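Hypothetical protein HI1011 (Haemophilus influenzae, PDB 1YZY) catalyses the ATP-dependent phosphorylation of 3-oxo-tetronate to 3-oxo-tetronate 4-phosphate, a four-carbon acid sugar kinase reaction. Local coordinates at residues N333-L338 and G355-I360; Q289-V294 and K343-T348. All blocks are in the same frame, centred on the assembly; numbering follows the deposited sequence.

Both contacts belong to the nucleotide-binding C-terminal domain and share helix 324-345, which meets helix 355-365 through its middle turns in contact 1 and helix 286-295 through its last turn in contact 2. Their centres lie about 14 Å apart, and they touch: Thr334 CG2 packs on Leu290 CD1 at 3.5 Å, and Leu338 CD1 reaches Tyr291 CA, also at 3.5 Å. Contact 1 holds Gly355, Glu356 and Thr357, assigned by similarity to the ATP site, and the side chain of Thr357 is about 6 Å from that of Ser254, another residue of that site. Contact 2 is surface packing away from the annotated sites.

Contact 1: residues N333-L338 and G355-I360; sequences NTFAKL and GETSSI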
loop_
_atom_site.group_PDB
_atom_site.type_symbol
_atom_site.label_atom_id
_atom_site.label_comp_id
_atom_site.label_asym_id
_atom_site.label_seq_id
_atom_site.Cartn_x
_atom_site.Cartn_y
_atom_site.Cartn_z
ATOM N N ASN A 333 18.062 16.258 1.995
ATOM C CA ASN A 333 18.315 16.923 3.268
ATOM C C ASN A 333 17.586 18.262 3.326
ATOM O O ASN A 333 17.118 18.673 4.390
ATOM C CB ASN A 333 19.817 17.158 3.473
ATOM C CG ASN A 333 20.561 15.906 3.899
ATOM O OD1 ASN A 333 20.077 15.125 4.723
ATOM N ND2 ASN A 333 21.763 15.729 3.366
ATOM N N THR A 334 17.510 18.950 2.189
ATOM C CA THR A 334 16.843 20.245 2.119
ATOM C C THR A 334 15.336 20.138 2.347
ATOM O O THR A 334 14.776 20.890 3.148
ATOM C CB THR A 334 17.131 20.982 0.778
ATOM O OG1 THR A 334 18.531 21.286 0.677
ATOM C CG2 THR A 334 16.353 22.287 0.711
ATOM N N PHE A 335 14.678 19.233 1.624
ATOM C CA PHE A 335 13.238 19.036 1.784
ATOM C C PHE A 335 12.929 18.605 3.212
ATOM O O PHE A 335 11.968 19.067 3.820
ATOM C CB PHE A 335 12.717 17.967 0.815
ATOM C CG PHE A 335 12.457 18.469 -0.578
ATOM C CD1 PHE A 335 11.599 19.544 -0.799
ATOM C CD2 PHE A 335 13.036 17.838 -1.676
ATOM C CE1 PHE A 335 11.317 19.977 -2.093
ATOM C CE2 PHE A 335 12.762 18.265 -2.973
ATOM C CZ PHE A 335 11.898 19.338 -3.182
ATOM N N ALA A 336 13.740 17.699 3.735
ATOM C CA ALA A 336 13.562 17.192 5.081
ATOM C C ALA A 336 13.667 18.287 6.128
ATOM O O ALA A 336 12.838 18.361 7.038
ATOM C CB ALA A 336 14.583 16.109 5.364
ATOM N N LYS A 337 14.705 19.109 6.036
ATOM C CA LYS A 337 14.875 20.176 7.014
ATOM C C LYS A 337 13.857 21.306 6.861
ATOM O O LYS A 337 13.499 21.965 7.848
ATOM C CB LYS A 337 16.316 20.694 7.006
ATOM C CG LYS A 337 17.274 19.761 7.733
ATOM C CD LYS A 337 18.711 20.256 7.692
ATOM C CE LYS A 337 19.650 19.243 8.347
ATOM N NZ LYS A 337 21.093 19.564 8.139
ATOM N N LEU A 338 13.381 21.513 5.632
ATOM C CA LEU A 338 12.387 22.535 5.363
ATOM C C LEU A 338 11.046 22.065 5.892
ATOM O O LEU A 338 10.323 22.822 6.539
ATOM C CB LEU A 338 12.292 22.795 3.863
ATOM C CG LEU A 338 11.228 23.766 3.331
ATOM C CD1 LEU A 338 11.371 25.148 3.952
ATOM C CD2 LEU A 338 11.344 23.851 1.816
ATOM N N GLY A 355 9.232 9.232 -5.072
ATOM C CA GLY A 355 9.380 8.197 -4.065
ATOM C C GLY A 355 10.312 8.559 -2.925
ATOM O O GLY A 355 9.977 8.361 -1.760
ATOM N N GLU A 356 11.508 9.032 -3.265
ATOM C CA GLU A 356 12.487 9.415 -2.254
ATOM C C GLU A 356 12.086 10.658 -1.461
ATOM O O GLU A 356 12.294 10.710 -0.244
ATOM C CB GLU A 356 13.857 9.606 -2.938
ATOM C CG GLU A 356 14.225 8.600 -4.010
ATOM C CD GLU A 356 15.698 8.786 -4.396
ATOM O OE1 GLU A 356 16.373 7.774 -4.694
ATOM O OE2 GLU A 356 16.183 9.938 -4.397
ATOM N N THR A 357 11.559 11.668 -2.154
ATOM C CA THR A 357 11.129 12.905 -1.502
ATOM C C THR A 357 10.038 12.631 -0.454
ATOM O O THR A 357 10.057 13.199 0.640
ATOM C CB THR A 357 10.612 13.942 -2.532
ATOM O OG1 THR A 357 11.651 14.252 -3.467
ATOM C CG2 THR A 357 10.180 15.219 -1.834
ATOM N N SER A 358 9.101 11.751 -0.783
ATOM C CA SER A 358 8.019 11.414 0.134
ATOM C C SER A 358 8.526 10.673 1.368
ATOM O O SER A 358 8.076 10.934 2.485
ATOM C CB SER A 358 6.954 10.561 -0.583
ATOM O OG SER A 358 6.429 11.236 -1.709
ATOM N N SER A 359 9.428 9.718 1.160
ATOM C CA SER A 359 9.979 8.924 2.254
ATOM C C SER A 359 10.738 9.791 3.249
ATOM O O SER A 359 10.548 9.663 4.460
ATOM C CB SER A 359 10.912 7.827 1.717
ATOM O OG SER A 359 10.200 6.818 1.015
ATOM N N ILE A 360 11.597 10.663 2.723
ATOM C CA ILE A 360 12.419 11.563 3.539
ATOM C C ILE A 360 11.586 12.527 4.399
ATOM O O ILE A 360 11.901 12.733 5.577
ATOM C CB ILE A 360 13.446 12.342 2.653
ATOM C CG1 ILE A 360 14.684 12.695 3.472
ATOM C CG2 ILE A 360 12.829 13.598 2.039
ATOM C CD1 ILE A 360 15.577 11.504 3.744
#
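This is an apolar helix-to-helix contact in the nucleotide-binding C-terminal domain, where Phe335 and Ala336 of helix 324-345 meet Thr357 and Ile360 on the first turns of helix 355-365. It is small, burying 185 Å² in all, and most of what touches is buried. The backbones are nearest at Ala336 and Ile360, whose CA atoms are 5.9 Å apart; the short methyl of Ala336 suits that place, because it lets the helices approach while its CB still packs on Ile360 CG1 at 3.9 Å. Ile360 CG1 stands anti to the backbone N (chi1 -152°, some 28° from ideal), which brings this branch to the alanine.

One turn earlier on helix 355-365, Thr357 lays its methyl over one face of the Phe335 ring in a CH-pi contact: CG2 is 4.2 Å from the ring centroid, 23° off the normal, and is displaced toward the CD2 rim. With OG1 beside the backbone N (chi1 -59°), CG2 is the branch presented to the ring. Threonine thus offers an apolar group to the neighbouring helix while belonging, with Gly355 and Glu356, to a run that probably binds ATP, as in related kinases. The next residue, Ser358, ties the start of this helix to the strand before it: its OG is hydrogen-bonded to Gly354 O and to Thr352 OG1 of strand 349-353.

Around the pair, Phe335 also packs on Leu251 of strand 248-252 and on Leu275, Ile360 touches Glu332 a turn earlier on helix 324-345, and Thr334 and Leu338 face helix 286-295.

Contact 2: residues Q289-V294 and K343-T348; sequences QLYQWV and KQYGVT
Tyr291 and Tyr345 mark the nearest backbone approach of the two segments, yet their CA atoms stay 9.5 Å apart, so long side chains must bridge the gap. Residues 289-294 are helical throughout, whereas in 343-348 the helix runs only to Tyr345. Gly346 then leaves the helix with a positive phi of 137°, a region of backbone space that glycine, lacking a CB, enters without crowding the carbonyl O of Tyr345, which suits it to end the helix, and the chain turns off toward Val347 and Thr348.

Tyr291 spans the distance with CG anti to the backbone N (chi1 168°), reaching out with its ring until OH is 3.2 Å from Tyr345 CD1 and 3.3 Å from Tyr345 CB. The edge of the Tyr291 ring also meets Tyr345, Tyr291 CE1 lying 3.9 Å from Tyr345 CB. The two aromatics form an offset edge-to-face pair: the edge of Tyr291 points toward the face of Tyr345, the planes stand at 89°, and the centroids are 6.0 Å apart.

The contact joins the C-terminal end of helix 324-345 to helix 286-295 at the surface of the nucleotide-binding domain, and tyrosine fits such a border, having a ring broad enough to pack and a hydroxyl compatible with water. Lys341 adds a cation-pi interaction with Tyr291, whose side chain also packs on Leu338 and Leu342. About one turn along the same helix as Tyr291 the packing turns aliphatic, for Val294 rests on Leu342 and Val306. On the other segment, Tyr345 and Val347 both touch Leu298, while Lys343 NZ makes a salt bridge to Glu388.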
loop_
_atom_site.group_PDB
_atom_site.type_symbol
_atom_site.label_atom_id
_atom_site.label_comp_id
_atom_site.label_asym_id
_atom_site.label_seq_id
_atom_site.Cartn_x
_atom_site.Cartn_y
_atom_site.Cartn_z
ATOM N N GLN A 289 16.236 30.520 3.668
ATOM C CA GLN A 289 15.676 31.338 2.602
ATOM C C GLN A 289 14.375 30.711 2.095
ATOM O O GLN A 289 13.368 31.400 1.942
ATOM C CB GLN A 289 16.671 31.474 1.448
ATOM C CG GLN A 289 16.245 32.491 0.402
ATOM C CD GLN A 289 16.929 32.290 -0.934
ATOM O OE1 GLN A 289 18.033 31.753 -1.008
ATOM N NE2 GLN A 289 16.276 32.731 -2.004
ATOM N N LEU A 290 14.420 29.412 1.809
ATOM C CA LEU A 290 13.260 28.668 1.324
ATOM C C LEU A 290 12.116 28.699 2.329
ATOM O O LEU A 290 10.949 28.755 1.938
ATOM C CB LEU A 290 13.630 27.207 1.053
ATOM C CG LEU A 290 14.643 26.856 -0.032
ATOM C CD1 LEU A 290 14.980 25.391 0.070
ATOM C CD2 LEU A 290 14.086 27.180 -1.397
ATOM N N TYR A 291 12.450 28.573 3.611
ATOM C CA TYR A 291 11.453 28.591 4.682
ATOM C C TYR A 291 10.693 29.911 4.701
ATOM O O TYR A 291 9.460 29.930 4.786
ATOM C CB TYR A 291 12.130 28.368 6.040
ATOM C CG TYR A 291 11.245 28.654 7.237
ATOM C CD1 TYR A 291 10.285 27.732 7.658
ATOM C CD2 TYR A 291 11.380 29.836 7.961
ATOM C CE1 TYR A 291 9.488 27.984 8.772
ATOM C CE2 TYR A 291 10.584 30.097 9.075
ATOM C CZ TYR A 291 9.646 29.166 9.476
ATOM O OH TYR A 291 8.889 29.400 10.598
ATOM N N GLN A 292 11.447 31.007 4.672
ATOM C CA GLN A 292 10.869 32.340 4.693
ATOM C C GLN A 292 9.995 32.550 3.470
ATOM O O GLN A 292 8.888 33.071 3.589
ATOM C CB GLN A 292 11.964 33.415 4.771
ATOM C CG GLN A 292 12.810 33.368 6.051
ATOM C CD GLN A 292 12.009 33.598 7.337
ATOM O OE1 GLN A 292 10.993 34.298 7.344
ATOM N NE2 GLN A 292 12.488 33.023 8.440
ATOM N N TRP A 293 10.493 32.137 2.305
ATOM C CA TRP A 293 9.747 32.265 1.054
ATOM C C TRP A 293 8.407 31.501 1.118
ATOM O O TRP A 293 7.363 32.036 0.752
ATOM C CB TRP A 293 10.601 31.775 -0.122
ATOM C CG TRP A 293 9.915 31.848 -1.472
ATOM C CD1 TRP A 293 9.995 32.864 -2.378
ATOM C CD2 TRP A 293 9.045 30.865 -2.055
ATOM N NE1 TRP A 293 9.229 32.582 -3.484
ATOM C CE2 TRP A 293 8.634 31.363 -3.310
ATOM C CE3 TRP A 293 8.575 29.611 -1.635
ATOM C CZ2 TRP A 293 7.770 30.652 -4.151
ATOM C CZ3 TRP A 293 7.715 28.903 -2.475
ATOM C CH2 TRP A 293 7.323 29.430 -3.718
ATOM N N VAL A 294 8.436 30.254 1.575
ATOM C CA VAL A 294 7.214 29.453 1.682
ATOM C C VAL A 294 6.140 30.122 2.541
ATOM O O VAL A 294 5.009 30.297 2.098
ATOM C CB VAL A 294 7.494 28.037 2.275
ATOM C CG1 VAL A 294 6.184 27.319 2.585
ATOM C CG2 VAL A 294 8.323 27.217 1.308
ATOM N N LYS A 343 6.522 22.496 9.609
ATOM C CA LYS A 343 5.582 21.862 10.528
ATOM C C LYS A 343 5.596 22.579 11.872
ATOM O O LYS A 343 4.548 22.741 12.504
ATOM C CB LYS A 343 5.894 20.378 10.733
ATOM C CG LYS A 343 4.736 19.604 11.376
ATOM C CD LYS A 343 5.143 18.220 11.846
ATOM C CE LYS A 343 5.882 18.277 13.171
ATOM N NZ LYS A 343 6.367 16.940 13.608
ATOM N N GLN A 344 6.790 22.951 12.333
ATOM C CA GLN A 344 6.934 23.670 13.597
ATOM C C GLN A 344 6.249 25.034 13.488
ATOM O O GLN A 344 5.652 25.522 14.450
ATOM C CB GLN A 344 8.417 23.835 13.960
ATOM C CG GLN A 344 8.693 24.744 15.170
ATOM C CD GLN A 344 8.002 24.289 16.460
ATOM O OE1 GLN A 344 7.538 25.113 17.253
ATOM N NE2 GLN A 344 7.957 22.979 16.683
ATOM N N TYR A 345 6.330 25.641 12.309
ATOM C CA TYR A 345 5.702 26.933 12.062
ATOM C C TYR A 345 4.172 26.831 12.073
ATOM O O TYR A 345 3.485 27.746 12.533
ATOM C CB TYR A 345 6.194 27.515 10.731
ATOM C CG TYR A 345 5.465 28.760 10.300
ATOM C CD1 TYR A 345 5.713 29.989 10.912
ATOM C CD2 TYR A 345 4.498 28.706 9.302
ATOM C CE1 TYR A 345 5.009 31.136 10.540
ATOM C CE2 TYR A 345 3.788 29.843 8.923
ATOM C CZ TYR A 345 4.045 31.053 9.544
ATOM O OH TYR A 345 3.324 32.168 9.169
ATOM N N GLY A 346 3.635 25.737 11.541
ATOM C CA GLY A 346 2.192 25.573 11.526
ATOM C C GLY A 346 1.561 25.044 10.246
ATOM O O GLY A 346 0.335 25.114 10.095
ATOM N N VAL A 347 2.377 24.594 9.294
ATOM C CA VAL A 347 1.847 24.035 8.051
ATOM C C VAL A 347 1.309 22.647 8.399
ATOM O O VAL A 347 1.996 21.860 9.052
ATOM C CB VAL A 347 2.929 23.947 6.949
ATOM C CG1 VAL A 347 2.436 23.100 5.778
ATOM C CG2 VAL A 347 3.280 25.344 6.456
ATOM N N THR A 348 0.065 22.374 8.010
ATOM C CA THR A 348 -0.568 21.098 8.321
ATOM C C THR A 348 -0.809 20.135 7.164
ATOM O O THR A 348 -1.093 18.958 7.396
ATOM C CB THR A 348 -1.893 21.296 9.111
ATOM O OG1 THR A 348 -2.727 22.268 8.463
ATOM C CG2 THR A 348 -1.600 21.739 10.526
#